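PDB 6CW5: ribokinase, which probably phosphorylates D-ribose at O-5 using ATP and a divalent cation such as magnesium, yielding D-ribose 5-phosphate and ADP. Local coordinates for residues 181-186 against 201-206; 56-60 against 82-88. One frame throughout, in Å; residues are numbered along the deposited sequence.

In the fold
Following the chain from its N terminus, contact 2 comes first. Helix 51-61 leads into strand 66-73 and then helix 77-85, and the end of that helix and the turn after it come back against 56-60, closing a loop that contains the strand. Contact 1 closes later in the same manner: helix 178-183 and its exit meet the end of helix 196-205, with strand 191-195 between them. The two loops follow in series and neither nest nor cross. The centres of contacts 1 and 2 are about 31 Å apart, their nearest atoms about 17 Å. Strands 66-73 and 191-195 belong to one large mixed sheet, and each contact ties together helices that flank a different region of it.

Contact 1 of 2, residues 181-186 against 201-206; sequences LREFPW and DLLLAF
Leu181 O, which lies at the edge of the Phe206 ring (3.6 Å to CE1), accepts two hydrogen bonds from its own segment: Trp186 NE1 comes in at 3.0 Å and Phe184 N, more loosely, at 3.3 Å. The pair folds the exit of helix 178-183 back on its last turn and fixes the rotation of the indole, one face of which is covered by Phe184 CD2. An inverse gamma turn centred on Pro185 leads the chain onward. Phe206 CZ meets the indole near NE1, an oblique meeting with the Phe206 plane 80° from that of the five-membered ring. Further round, Trp186 CH2 rests against Leu202 CD2 at 3.9 Å. The branches of Leu181 divide the facing helix between them, CD1 touching Ala205 CB at 3.8 Å and CD2 touching Leu202 CD1.

One hydrogen bond crosses the contact, made by the partly exposed Arg182. Its NH1 reaches Ala205 O at 2.9 Å with a nearly straight N-H (160°), using a lone pair in the carbonyl plane, and the oxygen lies in the guanidinium plane. The Arg182 and Phe206 side chains run past each other in opposite directions, CG near CD1, and a bend at chi3 (-73°) turns the guanidinium to the carbonyl. Ala205 ends helix 196-205, so the positive charge probably also benefits from the helix dipole's negative end.

Helix 178-183 links parallel neighbours 167-170 and 191-195 in a beta-alpha-beta unit. Leu192 of strand 191-195 touches both Trp186 and Leu202, Leu231 of helix 220-233 packs on Leu202 and Phe206, and Phe184 stacks on Phe170 and meets helix 149-161.

Contact 2 of 2, residues 56-60 against 82-88; sequences AFAVA and MLESAGV
Val88 packs against Ala56 and Ala60 on the buried side of this contact. Val88 CG2 comes to 3.6 Å from Ala60 CB and just as near to Ala56 O, while its other branch, CG1, lies 4.0 Å from Ala56 CB. The valine thus straddles one turn of helix 51-61, a fit that small alanine side chains allow. CG1 is anti to the backbone N (chi1 178°), which leaves CG2 as the branch that meets Ala60. Ala86 O adds to the close fit, 3.5 Å from Ala60 CB. No hydrogen bond crosses between the segments. Val66 of strand 66-73 touches both Ala60 and Val88, which puts the large sheet behind this side.

What brings Val88 round to this position is a Schellman motif at the end of helix 77-85. Gly87 takes positive phi (100°), and the chain is bonded back into the last turn by Val88 N to Leu83 O and Gly87 N to Glu84 O.

Phe57, Met82 and Ala86 make the more open side, all partly exposed. The anti setting of Phe57 CG (chi1 -161°) carries the ring across to the last turn of helix 77-85. The single closest approach of the contact falls here, Phe57 CE1 to Ala86 CB at 3.3 Å, but the ring is otherwise loosely held: Leu83 CD2 stands at its edge, 4.3 Å from Phe57 CD1, and Met82 O lies in the ring plane. Met82 O is already engaged by Ser85 OG (2.9 Å) and by Ala86 N, both from the same face of its carbonyl plane. The Met82 side chain stays farther off, and Met318 from a loop touches both it and Phe57.

Contact 1 of 2, residues 181-186 against 201-206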
loop_
_atom_site.group_PDB
_atom_site.type_symbol
_atom_site.label_atom_id
_atom_site.label_comp_id
_atom_site.label_asym_id
_atom_site.label_seq_id
_atom_site.Cartn_x
_atom_site.Cartn_y
_atom_site.Cartn_z
ATOM N N LEU A 181 10.077 10.113 4.115
ATOM C CA LEU A 181 10.383 10.224 5.541
ATOM C C LEU A 181 9.558 11.331 6.187
ATOM O O LEU A 181 8.998 11.149 7.280
ATOM C CB LEU A 181 11.889 10.486 5.745
ATOM C CG LEU A 181 12.799 9.338 5.286
ATOM C CD1 LEU A 181 14.249 9.875 5.270
ATOM C CD2 LEU A 181 12.661 8.158 6.261
ATOM N N ARG A 182 9.441 12.479 5.519
ATOM C CA ARG A 182 8.694 13.584 6.113
ATOM C C ARG A 182 7.208 13.302 6.235
ATOM O O ARG A 182 6.540 13.916 7.085
ATOM C CB ARG A 182 8.886 14.867 5.299
ATOM C CG ARG A 182 10.289 15.414 5.378
ATOM C CD ARG A 182 10.398 16.759 4.637
ATOM N NE ARG A 182 10.357 16.633 3.180
ATOM C CZ ARG A 182 11.442 16.569 2.413
ATOM N NH1 ARG A 182 12.661 16.578 2.959
ATOM N NH2 ARG A 182 11.313 16.481 1.101
ATOM N N GLU A 183 6.679 12.375 5.443
ATOM C CA GLU A 183 5.244 12.091 5.463
ATOM C C GLU A 183 4.918 10.806 6.203
ATOM O O GLU A 183 3.741 10.447 6.307
ATOM C CB GLU A 183 4.724 12.002 4.018
ATOM C CG GLU A 183 4.724 13.385 3.343
ATOM C CD GLU A 183 4.827 13.319 1.835
ATOM O OE1 GLU A 183 4.329 12.333 1.252
ATOM O OE2 GLU A 183 5.421 14.257 1.246
ATOM N N PHE A 184 5.940 10.104 6.675
ATOM C CA PHE A 184 5.762 8.820 7.337
ATOM C C PHE A 184 4.994 8.985 8.649
ATOM O O PHE A 184 5.174 9.983 9.368
ATOM C CB PHE A 184 7.149 8.215 7.555
ATOM C CG PHE A 184 7.154 6.752 7.882
ATOM C CD1 PHE A 184 7.209 5.797 6.864
ATOM C CD2 PHE A 184 7.174 6.335 9.203
ATOM C CE1 PHE A 184 7.242 4.443 7.159
ATOM C CE2 PHE A 184 7.227 4.967 9.518
ATOM C CZ PHE A 184 7.251 4.028 8.493
ATOM N N PRO A 185 4.082 8.046 8.977
ATOM C CA PRO A 185 3.245 8.186 10.184
ATOM C C PRO A 185 4.002 7.768 11.441
ATOM O O PRO A 185 3.722 6.756 12.065
ATOM C CB PRO A 185 2.061 7.264 9.872
ATOM C CG PRO A 185 2.706 6.152 9.072
ATOM C CD PRO A 185 3.711 6.863 8.173
ATOM N N TRP A 186 5.016 8.565 11.801
ATOM C CA TRP A 186 5.844 8.267 12.965
ATOM C C TRP A 186 5.025 8.098 14.232
ATOM O O TRP A 186 5.457 7.388 15.148
ATOM C CB TRP A 186 6.863 9.387 13.173
ATOM C CG TRP A 186 7.762 9.499 11.965
ATOM C CD1 TRP A 186 7.765 10.509 11.046
ATOM C CD2 TRP A 186 8.753 8.555 11.537
ATOM N NE1 TRP A 186 8.705 10.254 10.078
ATOM C CE2 TRP A 186 9.332 9.068 10.355
ATOM C CE3 TRP A 186 9.220 7.332 12.042
ATOM C CZ2 TRP A 186 10.358 8.398 9.656
ATOM C CZ3 TRP A 186 10.245 6.672 11.355
ATOM C CH2 TRP A 186 10.796 7.207 10.168
ATOM N N ASP A 201 20.400 10.388 7.692
ATOM C CA ASP A 201 19.449 10.528 6.583
ATOM C C ASP A 201 18.146 11.137 7.068
ATOM O O ASP A 201 17.570 12.002 6.405
ATOM C CB ASP A 201 19.155 9.175 5.917
ATOM C CG ASP A 201 20.311 8.638 5.113
ATOM O OD1 ASP A 201 21.109 9.439 4.583
ATOM O OD2 ASP A 201 20.397 7.395 5.002
ATOM N N LEU A 202 17.636 10.668 8.209
ATOM C CA LEU A 202 16.403 11.256 8.726
ATOM C C LEU A 202 16.616 12.717 9.102
ATOM O O LEU A 202 15.804 13.591 8.765
ATOM C CB LEU A 202 15.903 10.479 9.941
ATOM C CG LEU A 202 14.864 9.394 9.616
ATOM C CD1 LEU A 202 15.527 8.236 8.857
ATOM C CD2 LEU A 202 14.253 8.934 10.946
ATOM N N LEU A 203 17.682 12.994 9.855
ATOM C CA LEU A 203 17.915 14.373 10.272
ATOM C C LEU A 203 18.022 15.292 9.062
ATOM O O LEU A 203 17.471 16.396 9.066
ATOM C CB LEU A 203 19.183 14.454 11.137
ATOM C CG LEU A 203 18.941 13.952 12.563
ATOM C CD1 LEU A 203 20.267 13.687 13.234
ATOM C CD2 LEU A 203 18.125 14.970 13.389
ATOM N N LEU A 204 18.725 14.842 8.011
ATOM C CA LEU A 204 18.870 15.658 6.810
ATOM C C LEU A 204 17.525 15.870 6.131
ATOM O O LEU A 204 17.231 16.967 5.653
ATOM C CB LEU A 204 19.839 15.005 5.819
ATOM C CG LEU A 204 21.340 15.145 6.061
ATOM C CD1 LEU A 204 22.119 14.305 5.049
ATOM C CD2 LEU A 204 21.737 16.603 5.973
ATOM N N ALA A 205 16.697 14.821 6.063
ATOM C CA ALA A 205 15.392 14.978 5.432
ATOM C C ALA A 205 14.505 15.906 6.248
ATOM O O ALA A 205 13.568 16.504 5.698
ATOM C CB ALA A 205 14.723 13.604 5.247
ATOM N N PHE A 206 14.761 16.020 7.547
ATOM C CA PHE A 206 13.922 16.805 8.440
ATOM C C PHE A 206 14.475 18.213 8.644
ATOM O O PHE A 206 14.073 18.909 9.590
ATOM C CB PHE A 206 13.767 16.087 9.796
ATOM C CG PHE A 206 13.030 14.765 9.692
ATOM C CD1 PHE A 206 12.365 14.439 8.508
ATOM C CD2 PHE A 206 12.973 13.896 10.782
ATOM C CE1 PHE A 206 11.679 13.226 8.391
ATOM C CE2 PHE A 206 12.282 12.694 10.690
ATOM C CZ PHE A 206 11.644 12.365 9.490
#

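Contact 2 of 2, residues 56-60 against 82-88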
loop_
_atom_site.group_PDB
_atom_site.type_symbol
_atom_site.label_atom_id
_atom_site.label_comp_id
_atom_site.label_asym_id
_atom_site.label_seq_id
_atom_site.Cartn_x
_atom_site.Cartn_y
_atom_site.Cartn_z
ATOM N N ALA A 56 13.064 -12.163 10.966
ATOM C CA ALA A 56 12.167 -13.197 11.496
ATOM C C ALA A 56 12.960 -14.378 12.042
ATOM O O ALA A 56 12.635 -14.932 13.103
ATOM C CB ALA A 56 11.200 -13.674 10.406
ATOM N N PHE A 57 13.974 -14.800 11.294
ATOM C CA PHE A 57 14.844 -15.887 11.723
ATOM C C PHE A 57 15.488 -15.576 13.071
ATOM O O PHE A 57 15.638 -16.462 13.923
ATOM C CB PHE A 57 15.914 -16.102 10.653
ATOM C CG PHE A 57 16.569 -17.426 10.723
ATOM C CD1 PHE A 57 15.948 -18.547 10.188
ATOM C CD2 PHE A 57 17.812 -17.566 11.326
ATOM C CE1 PHE A 57 16.575 -19.786 10.238
ATOM C CE2 PHE A 57 18.428 -18.807 11.399
ATOM C CZ PHE A 57 17.811 -19.915 10.850
ATOM N N ALA A 58 15.902 -14.321 13.266
ATOM C CA ALA A 58 16.532 -13.933 14.523
ATOM C C ALA A 58 15.526 -13.900 15.663
ATOM O O ALA A 58 15.848 -14.311 16.779
ATOM C CB ALA A 58 17.224 -12.574 14.369
ATOM N N VAL A 59 14.299 -13.431 15.408
ATOM C CA VAL A 59 13.286 -13.498 16.465
ATOM C C VAL A 59 13.112 -14.940 16.904
ATOM O O VAL A 59 13.115 -15.253 18.096
ATOM C CB VAL A 59 11.946 -12.886 16.003
ATOM C CG1 VAL A 59 10.873 -13.076 17.093
ATOM C CG2 VAL A 59 12.098 -11.401 15.687
ATOM N N ALA A 60 13.001 -15.849 15.928
ATOM C CA ALA A 60 12.799 -17.261 16.233
ATOM C C ALA A 60 13.999 -17.853 16.961
ATOM O O ALA A 60 13.845 -18.587 17.941
ATOM C CB ALA A 60 12.516 -18.028 14.937
ATOM N N MET A 82 13.781 -23.349 5.278
ATOM C CA MET A 82 14.706 -22.975 6.347
ATOM C C MET A 82 13.986 -22.202 7.437
ATOM O O MET A 82 14.182 -22.451 8.633
ATOM C CB MET A 82 15.852 -22.120 5.797
ATOM C CG MET A 82 16.881 -22.829 4.960
ATOM S SD MET A 82 18.204 -21.674 4.508
ATOM C CE MET A 82 18.770 -21.152 6.129
ATOM N N LEU A 83 13.174 -21.226 7.035
ATOM C CA LEU A 83 12.401 -20.458 8.008
ATOM C C LEU A 83 11.527 -21.381 8.843
ATOM O O LEU A 83 11.501 -21.292 10.077
ATOM C CB LEU A 83 11.549 -19.421 7.276
ATOM C CG LEU A 83 12.291 -18.228 6.689
ATOM C CD1 LEU A 83 11.423 -17.563 5.608
ATOM C CD2 LEU A 83 12.659 -17.233 7.812
ATOM N N GLU A 84 10.825 -22.303 8.188
ATOM C CA GLU A 84 9.970 -23.225 8.926
ATOM C C GLU A 84 10.780 -24.097 9.877
ATOM O O GLU A 84 10.335 -24.381 10.998
ATOM C CB GLU A 84 9.161 -24.085 7.948
ATOM C CG GLU A 84 8.154 -23.246 7.169
ATOM C CD GLU A 84 7.640 -23.908 5.903
ATOM O OE1 GLU A 84 8.225 -24.923 5.479
ATOM O OE2 GLU A 84 6.646 -23.405 5.330
ATOM N N SER A 85 11.972 -24.538 9.459
ATOM C CA SER A 85 12.730 -25.398 10.361
ATOM C C SER A 85 13.217 -24.629 11.580
ATOM O O SER A 85 13.501 -25.238 12.611
ATOM C CB SER A 85 13.908 -26.059 9.638
ATOM O OG SER A 85 14.945 -25.121 9.410
ATOM N N ALA A 86 13.302 -23.308 11.498
ATOM C CA ALA A 86 13.673 -22.511 12.662
ATOM C C ALA A 86 12.489 -22.134 13.548
ATOM O O ALA A 86 12.698 -21.551 14.611
ATOM C CB ALA A 86 14.393 -21.238 12.220
ATOM N N GLY A 87 11.261 -22.458 13.151
ATOM C CA GLY A 87 10.093 -22.125 13.939
ATOM C C GLY A 87 9.333 -20.901 13.472
ATOM O O GLY A 87 8.341 -20.531 14.114
ATOM N N VAL A 88 9.760 -20.270 12.379
ATOM C CA VAL A 88 9.063 -19.102 11.837
ATOM C C VAL A 88 7.785 -19.558 11.145
ATOM O O VAL A 88 7.814 -20.447 10.286
ATOM C CB VAL A 88 9.967 -18.340 10.863
ATOM C CG1 VAL A 88 9.237 -17.153 10.247
ATOM C CG2 VAL A 88 11.244 -17.901 11.572
#